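Local coordinates for protein putative esterase (Sulfolobus solfataricus P2, PDB 2RAU) that is a putative esterase or lipase of the alpha/beta-hydrolase clan, probably hydrolysing ester bonds, and binds calcium ions, at residues 245-248 and 252-255; 219-224 and 236-241. One frame throughout, in Å; residues are numbered along the deposited sequence. Where two conformers were deposited one is given.

Contact 1 of 2, residues 245-248 and 252-255; sequences SLYV and ANPY
The C-terminal turn of helix 238-248 folds against the loop that follows it, where Y247 meets Y255 in a T-shaped (edge-to-face) pair and L246 meets A252. The ring planes of Y247 and Y255 stand 76° apart, their centroids separated by 4.9 Å. Y255 supplies the edge: its CE2 lies over one face of Y247, toward the rim, 3.6 Å from CG of Y247. P254 CB covers a face of the Y255 ring, over its centre. With CG anti to the backbone N (chi1 178°), the Y247 ring runs beside the loop, and its CD1 packs 3.7 Å from P254 CD.

Backbone contacts accompany the aromatic pair. A252 N gives L246 O a weak, bent hydrogen bond of 3.3 Å, while A252 CB lies 3.8 Å from L246 CB. Y247 CA makes a CH...O contact with A252 O at 3.5 Å, nearly straight at the hydrogen (163°). One water donates to both Y247 O and A252 O, bridging helix and loop. N253 ND2 hydrogen-bonds to G326 O, and Y255 OH to OD1 of D244, about one turn before Y247 on helix 238-248.

Since the direct hydrogen bond is weak, apolar and aromatic packing probably carries much of the attachment; the water ties Y247 O to A252 O, while the D244 hydrogen bond holds the hydroxyl of Y255 and probably limits how far that ring can shift.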
ATOM      1  N   SER A 245      -1.594   8.016  19.355  0.50 26.59           N
ATOM      2  CA  SER A 245      -1.699   6.567  19.125  0.50 26.95           C
ATOM      3  C   SER A 245      -0.840   6.154  17.924  0.50 28.48           C
ATOM      4  O   SER A 245      -0.238   5.075  17.942  0.50 27.05           O
ATOM      5  CB  SER A 245      -3.147   6.087  18.947  0.50 28.33           C
ATOM      6  OG  SER A 245      -3.705   6.469  17.707  0.50 23.01           O
ATOM      7  N   LEU A 246      -0.771   7.017  16.902  1.00 25.97           N
ATOM      8  CA  LEU A 246       0.127   6.791  15.770  1.00 26.00           C
ATOM      9  C   LEU A 246       1.606   6.900  16.167  1.00 24.79           C
ATOM     10  O   LEU A 246       2.436   6.165  15.694  1.00 24.54           O
ATOM     11  CB  LEU A 246      -0.184   7.772  14.627  1.00 24.89           C
ATOM     12  CG  LEU A 246      -1.596   7.564  14.007  1.00 24.70           C
ATOM     13  CD1 LEU A 246      -1.939   8.646  12.969  1.00 24.77           C
ATOM     14  CD2 LEU A 246      -1.805   6.147  13.434  1.00 23.54           C
ATOM     15  N   TYR A 247       1.929   7.844  17.042  1.00 24.03           N
ATOM     16  CA  TYR A 247       3.281   7.997  17.515  1.00 22.89           C
ATOM     17  C   TYR A 247       3.767   6.783  18.260  1.00 22.04           C
ATOM     18  O   TYR A 247       4.882   6.316  18.033  1.00 25.54           O
ATOM     19  CB  TYR A 247       3.362   9.210  18.414  1.00 26.69           C
ATOM     20  CG  TYR A 247       4.718   9.476  19.019  1.00 21.48           C
ATOM     21  CD1 TYR A 247       5.777   9.979  18.251  1.00 24.77           C
ATOM     22  CD2 TYR A 247       4.927   9.281  20.369  1.00 23.86           C
ATOM     23  CE1 TYR A 247       6.953  10.259  18.822  1.00 25.58           C
ATOM     24  CE2 TYR A 247       6.083   9.544  20.928  1.00 27.05           C
ATOM     25  CZ  TYR A 247       7.116  10.018  20.148  1.00 27.85           C
ATOM     26  OH  TYR A 247       8.295  10.302  20.750  1.00 28.91           O
ATOM     27  N   VAL A 248       2.934   6.302  19.174  1.00 24.03           N
ATOM     28  CA  VAL A 248       3.293   5.199  20.059  1.00 24.63           C
ATOM     29  C   VAL A 248       3.569   3.906  19.266  1.00 27.64           C
ATOM     30  O   VAL A 248       4.425   3.163  19.649  1.00 26.23           O
ATOM     31  CB  VAL A 248       2.197   5.038  21.126  1.00 27.90           C
ATOM     32  CG1 VAL A 248       2.201   3.709  21.743  1.00 32.12           C
ATOM     33  CG2 VAL A 248       2.378   6.123  22.179  1.00 23.71           C
ATOM     34  N   ALA A 252       3.852   7.588  13.017  1.00 26.25           N
ATOM     35  CA  ALA A 252       3.976   9.014  12.770  1.00 25.78           C
ATOM     36  C   ALA A 252       4.924   9.663  13.797  1.00 25.40           C
ATOM     37  O   ALA A 252       5.217   9.091  14.848  1.00 23.40           O
ATOM     38  CB  ALA A 252       2.587   9.680  12.873  1.00 22.60           C
ATOM     39  N   ASN A 253       5.440  10.846  13.450  1.00 28.98           N
ATOM     40  CA  ASN A 253       6.203  11.727  14.350  1.00 23.44           C
ATOM     41  C   ASN A 253       5.529  13.106  14.362  1.00 25.99           C
ATOM     42  O   ASN A 253       5.979  13.996  13.645  1.00 27.07           O
ATOM     43  CB  ASN A 253       7.673  11.893  13.925  1.00 24.73           C
ATOM     44  CG  ASN A 253       8.524  12.484  14.990  1.00 26.37           C
ATOM     45  OD1 ASN A 253       8.006  12.979  15.997  1.00 23.76           O
ATOM     46  ND2 ASN A 253       9.873  12.431  14.806  1.00 22.35           N
ATOM     47  N   PRO A 254       4.471  13.290  15.202  1.00 23.87           N
ATOM     48  CA  PRO A 254       3.815  14.557  15.273  1.00 25.01           C
ATOM     49  C   PRO A 254       4.593  15.664  15.945  1.00 25.56           C
ATOM     50  O   PRO A 254       4.136  16.809  15.893  1.00 30.53           O
ATOM     51  CB  PRO A 254       2.577  14.250  16.121  1.00 23.52           C
ATOM     52  CG  PRO A 254       2.441  12.720  16.141  1.00 26.04           C
ATOM     53  CD  PRO A 254       3.842  12.304  16.098  1.00 24.53           C
ATOM     54  N   TYR A 255       5.712  15.348  16.608  1.00 25.18           N
ATOM     55  CA  TYR A 255       6.351  16.286  17.558  1.00 24.34           C
ATOM     56  C   TYR A 255       7.643  16.915  17.093  1.00 26.93           C
ATOM     57  O   TYR A 255       8.126  17.873  17.726  1.00 28.58           O
ATOM     58  CB  TYR A 255       6.554  15.590  18.933  1.00 22.37           C
ATOM     59  CG  TYR A 255       5.278  14.895  19.371  1.00 21.14           C
ATOM     60  CD1 TYR A 255       4.103  15.626  19.539  1.00 20.74           C
ATOM     61  CD2 TYR A 255       5.218  13.510  19.563  1.00 23.68           C
ATOM     62  CE1 TYR A 255       2.961  15.043  19.875  1.00 25.25           C
ATOM     63  CE2 TYR A 255       4.029  12.911  19.935  1.00 22.18           C
ATOM     64  CZ  TYR A 255       2.910  13.687  20.078  1.00 26.66           C
ATOM     65  OH  TYR A 255       1.690  13.136  20.426  1.00 22.32           O
TER
HETATM   66  O   HOH W   1       6.745   7.333  16.141  1.00 26.26           O

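Contact 2 of 2, residues 219-224 and 236-241; sequences WSYALA and KSISDF
I238 spreads its side chain over the methyl of A222, with CG2 3.8 Å and CG1 4.0 Å from A222 CB. Its terminal CD1 reaches 4.1 Å from the same CB, so three carbons of one isoleucine pack against a single methyl group. CG1 lies anti to the backbone N (chi1 -166°), and the chain continues extended through chi2 of 167°, which carries CD1 on to Y221. There I238 CD1 comes to the edge of the Y221 ring, near its plane, 4.0 Å from Y221 CD2; the two side chains cross at about a right angle.

The contact joins helix 218-224 to the first turn of helix 238-248. The backbones come closest at A222 and S239, whose CA atoms are 5.7 Å apart, a spacing consistent with the small side chains there. S237 is the N-cap of the second helix: its OG accepts from D240 N at 3.1 Å, with an N-H...O angle of 160°, satisfying an amide that has no helical carbonyl before it. S239 OG is hydrogen-bonded to P226 O, and backbone hydrogen bonds join I238 to M228 and S239 to P226, tying the connecting segment to the helix start. No hydrogen bond crosses between 219-224 and 236-241, and the direct contact is carbon packing burying 154 Å² in all. F266 of helix 262-270 also touches A222, while M228 packs against Y221.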
ATOM      1  N   TRP A 219     -11.800   8.772  12.893  1.00 24.83           N
ATOM      2  CA  TRP A 219     -10.716   9.571  12.280  1.00 24.67           C
ATOM      3  C   TRP A 219     -11.249  10.780  11.520  1.00 24.66           C
ATOM      4  O   TRP A 219     -10.802  11.914  11.715  1.00 25.61           O
ATOM      5  CB  TRP A 219      -9.863   8.693  11.371  1.00 24.16           C
ATOM      6  CG  TRP A 219      -9.236   7.511  12.072  1.00 23.13           C
ATOM      7  CD1 TRP A 219      -9.755   6.262  12.176  1.00 22.75           C
ATOM      8  CD2 TRP A 219      -7.993   7.486  12.759  1.00 28.52           C
ATOM      9  NE1 TRP A 219      -8.941   5.470  12.925  1.00 25.65           N
ATOM     10  CE2 TRP A 219      -7.847   6.202  13.300  1.00 23.11           C
ATOM     11  CE3 TRP A 219      -6.995   8.440  12.990  1.00 24.96           C
ATOM     12  CZ2 TRP A 219      -6.723   5.813  14.013  1.00 24.93           C
ATOM     13  CZ3 TRP A 219      -5.890   8.055  13.692  1.00 24.56           C
ATOM     14  CH2 TRP A 219      -5.762   6.749  14.194  1.00 22.69           C
ATOM     15  N   SER A 220     -12.242  10.544  10.681  1.00 25.24           N
ATOM     16  CA  SER A 220     -12.888  11.627   9.952  1.00 25.48           C
ATOM     17  C   SER A 220     -13.577  12.648  10.889  1.00 24.87           C
ATOM     18  O   SER A 220     -13.521  13.839  10.635  1.00 27.05           O
ATOM     19  CB  SER A 220     -13.828  11.029   8.866  1.00 25.70           C
ATOM     20  OG  SER A 220     -15.011  10.508   9.438  1.00 26.39           O
ATOM     21  N   TYR A 221     -14.257  12.174  11.937  1.00 24.67           N
ATOM     22  CA  TYR A 221     -14.906  13.054  12.899  1.00 25.95           C
ATOM     23  C   TYR A 221     -13.862  13.966  13.548  1.00 26.03           C
ATOM     24  O   TYR A 221     -14.092  15.151  13.686  1.00 26.27           O
ATOM     25  CB  TYR A 221     -15.643  12.240  13.946  1.00 24.93           C
ATOM     26  CG  TYR A 221     -16.176  13.069  15.071  1.00 25.09           C
ATOM     27  CD1 TYR A 221     -17.364  13.766  14.930  1.00 25.69           C
ATOM     28  CD2 TYR A 221     -15.445  13.237  16.262  1.00 23.95           C
ATOM     29  CE1 TYR A 221     -17.847  14.570  15.966  1.00 24.23           C
ATOM     30  CE2 TYR A 221     -15.909  14.031  17.272  1.00 24.15           C
ATOM     31  CZ  TYR A 221     -17.107  14.702  17.126  1.00 23.07           C
ATOM     32  OH  TYR A 221     -17.571  15.495  18.138  1.00 24.23           O
ATOM     33  N   ALA A 222     -12.726  13.389  13.926  1.00 25.24           N
ATOM     34  CA  ALA A 222     -11.639  14.083  14.636  1.00 25.65           C
ATOM     35  C   ALA A 222     -10.865  15.056  13.757  1.00 26.28           C
ATOM     36  O   ALA A 222     -10.365  16.071  14.242  1.00 24.75           O
ATOM     37  CB  ALA A 222     -10.708  13.084  15.286  1.00 23.25           C
ATOM     38  N   LEU A 223     -10.826  14.830  12.452  1.00 27.08           N
ATOM     39  CA  LEU A 223     -10.183  15.795  11.569  1.00 25.76           C
ATOM     40  C   LEU A 223     -11.000  17.067  11.528  1.00 29.00           C
ATOM     41  O   LEU A 223     -10.443  18.147  11.500  1.00 28.09           O
ATOM     42  CB  LEU A 223     -10.024  15.263  10.141  1.00 24.68           C
ATOM     43  CG  LEU A 223      -9.316  16.087   9.075  1.00 26.44           C
ATOM     44  CD1 LEU A 223      -7.977  16.602   9.576  1.00 22.24           C
ATOM     45  CD2 LEU A 223      -9.213  15.348   7.712  1.00 26.08           C
ATOM     46  N   ALA A 224     -12.316  16.933  11.446  1.00 25.40           N
ATOM     47  CA  ALA A 224     -13.213  18.087  11.387  1.00 26.20           C
ATOM     48  C   ALA A 224     -13.413  18.717  12.745  1.00 25.76           C
ATOM     49  O   ALA A 224     -13.626  19.901  12.781  1.00 23.98           O
ATOM     50  CB  ALA A 224     -14.590  17.703  10.764  1.00 25.25           C
ATOM     51  N   LYS A 236      -5.794  15.800  26.075  1.00 27.54           N
ATOM     52  CA  LYS A 236      -6.633  16.982  26.114  1.00 29.39           C
ATOM     53  C   LYS A 236      -7.680  16.970  25.015  1.00 28.81           C
ATOM     54  O   LYS A 236      -8.702  17.621  25.148  1.00 31.20           O
ATOM     55  CB  LYS A 236      -5.758  18.246  25.950  1.00 29.36           C
ATOM     56  CG  LYS A 236      -6.432  19.589  26.240  1.00 47.42           C
ATOM     57  CD  LYS A 236      -6.555  19.878  27.773  1.00 56.34           C
ATOM     58  CE  LYS A 236      -5.173  20.135  28.396  1.00 65.28           C
ATOM     59  NZ  LYS A 236      -5.105  20.602  29.821  1.00 55.17           N
ATOM     60  N   SER A 237      -7.428  16.297  23.889  1.00 26.05           N
ATOM     61  CA  SER A 237      -8.393  16.305  22.808  1.00 24.78           C
ATOM     62  C   SER A 237      -8.371  15.008  22.040  1.00 26.13           C
ATOM     63  O   SER A 237      -7.430  14.247  22.140  1.00 25.85           O
ATOM     64  CB  SER A 237      -8.064  17.405  21.812  1.00 24.34           C
ATOM     65  OG  SER A 237      -6.899  17.142  21.044  1.00 24.51           O
ATOM     66  N   ILE A 238      -9.420  14.789  21.256  1.00 25.01           N
ATOM     67  CA  ILE A 238      -9.492  13.607  20.413  1.00 25.81           C
ATOM     68  C   ILE A 238      -8.346  13.538  19.404  1.00 23.60           C
ATOM     69  O   ILE A 238      -7.784  12.459  19.115  1.00 24.59           O
ATOM     70  CB  ILE A 238     -10.902  13.507  19.750  1.00 25.66           C
ATOM     71  CG1 ILE A 238     -11.115  12.106  19.149  1.00 28.23           C
ATOM     72  CG2 ILE A 238     -11.189  14.657  18.750  1.00 21.73           C
ATOM     73  CD1 ILE A 238     -12.589  11.828  18.749  1.00 28.24           C
ATOM     74  N   SER A 239      -8.013  14.673  18.818  1.00 24.89           N
ATOM     75  CA  SER A 239      -6.938  14.670  17.836  1.00 22.78           C
ATOM     76  C   SER A 239      -5.611  14.364  18.465  1.00 23.79           C
ATOM     77  O   SER A 239      -4.791  13.713  17.845  1.00 24.56           O
ATOM     78  CB  SER A 239      -6.888  15.948  16.997  1.00 26.92           C
ATOM     79  OG  SER A 239      -6.592  17.109  17.752  1.00 24.42           O
ATOM     80  N   ASP A 240      -5.388  14.873  19.669  1.00 24.03           N
ATOM     81  CA  ASP A 240      -4.186  14.583  20.441  1.00 23.73           C
ATOM     82  C   ASP A 240      -4.019  13.072  20.689  1.00 22.64           C
ATOM     83  O   ASP A 240      -2.918  12.514  20.548  1.00 23.71           O
ATOM     84  CB  ASP A 240      -4.244  15.280  21.801  1.00 23.49           C
ATOM     85  CG  ASP A 240      -4.093  16.805  21.739  1.00 28.50           C
ATOM     86  OD1 ASP A 240      -3.898  17.395  20.642  1.00 27.65           O
ATOM     87  OD2 ASP A 240      -4.180  17.403  22.843  1.00 28.68           O
ATOM     88  N   PHE A 241      -5.126  12.447  21.087  1.00 26.51           N
ATOM     89  CA  PHE A 241      -5.212  11.011  21.363  1.00 24.61           C
ATOM     90  C   PHE A 241      -4.896  10.191  20.125  1.00 21.98           C
ATOM     91  O   PHE A 241      -4.017   9.295  20.158  1.00 23.19           O
ATOM     92  CB  PHE A 241      -6.593  10.721  21.931  1.00 25.01           C
ATOM     93  CG  PHE A 241      -7.030   9.298  21.811  1.00 25.51           C
ATOM     94  CD1 PHE A 241      -6.445   8.306  22.573  1.00 32.34           C
ATOM     95  CD2 PHE A 241      -8.075   8.951  20.961  1.00 26.96           C
ATOM     96  CE1 PHE A 241      -6.908   7.002  22.495  1.00 35.89           C
ATOM     97  CE2 PHE A 241      -8.514   7.654  20.873  1.00 28.02           C
ATOM     98  CZ  PHE A 241      -7.937   6.688  21.636  1.00 30.06           C
TER

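How the contacts relate
Contact 2 closes before contact 1 opens, so the two follow one another along the chain, and their centres lie 13 Å apart. Helix 238-248 serves both: its first turn packs in contact 2 and its last turn in contact 1. W219 of helix 218-224 joins them directly, its CZ3 lying 4.1 Å from L246 CD1. Both contacts sit on the same side of the chain's centre, among the helices and loops inserted between strands 170-176 and 297-302 of the central sheet. In alpha/beta-hydrolases such insertions often form a cap, a role consistent with A252 lying near, without touching, a possible Ser-His-Asp triad.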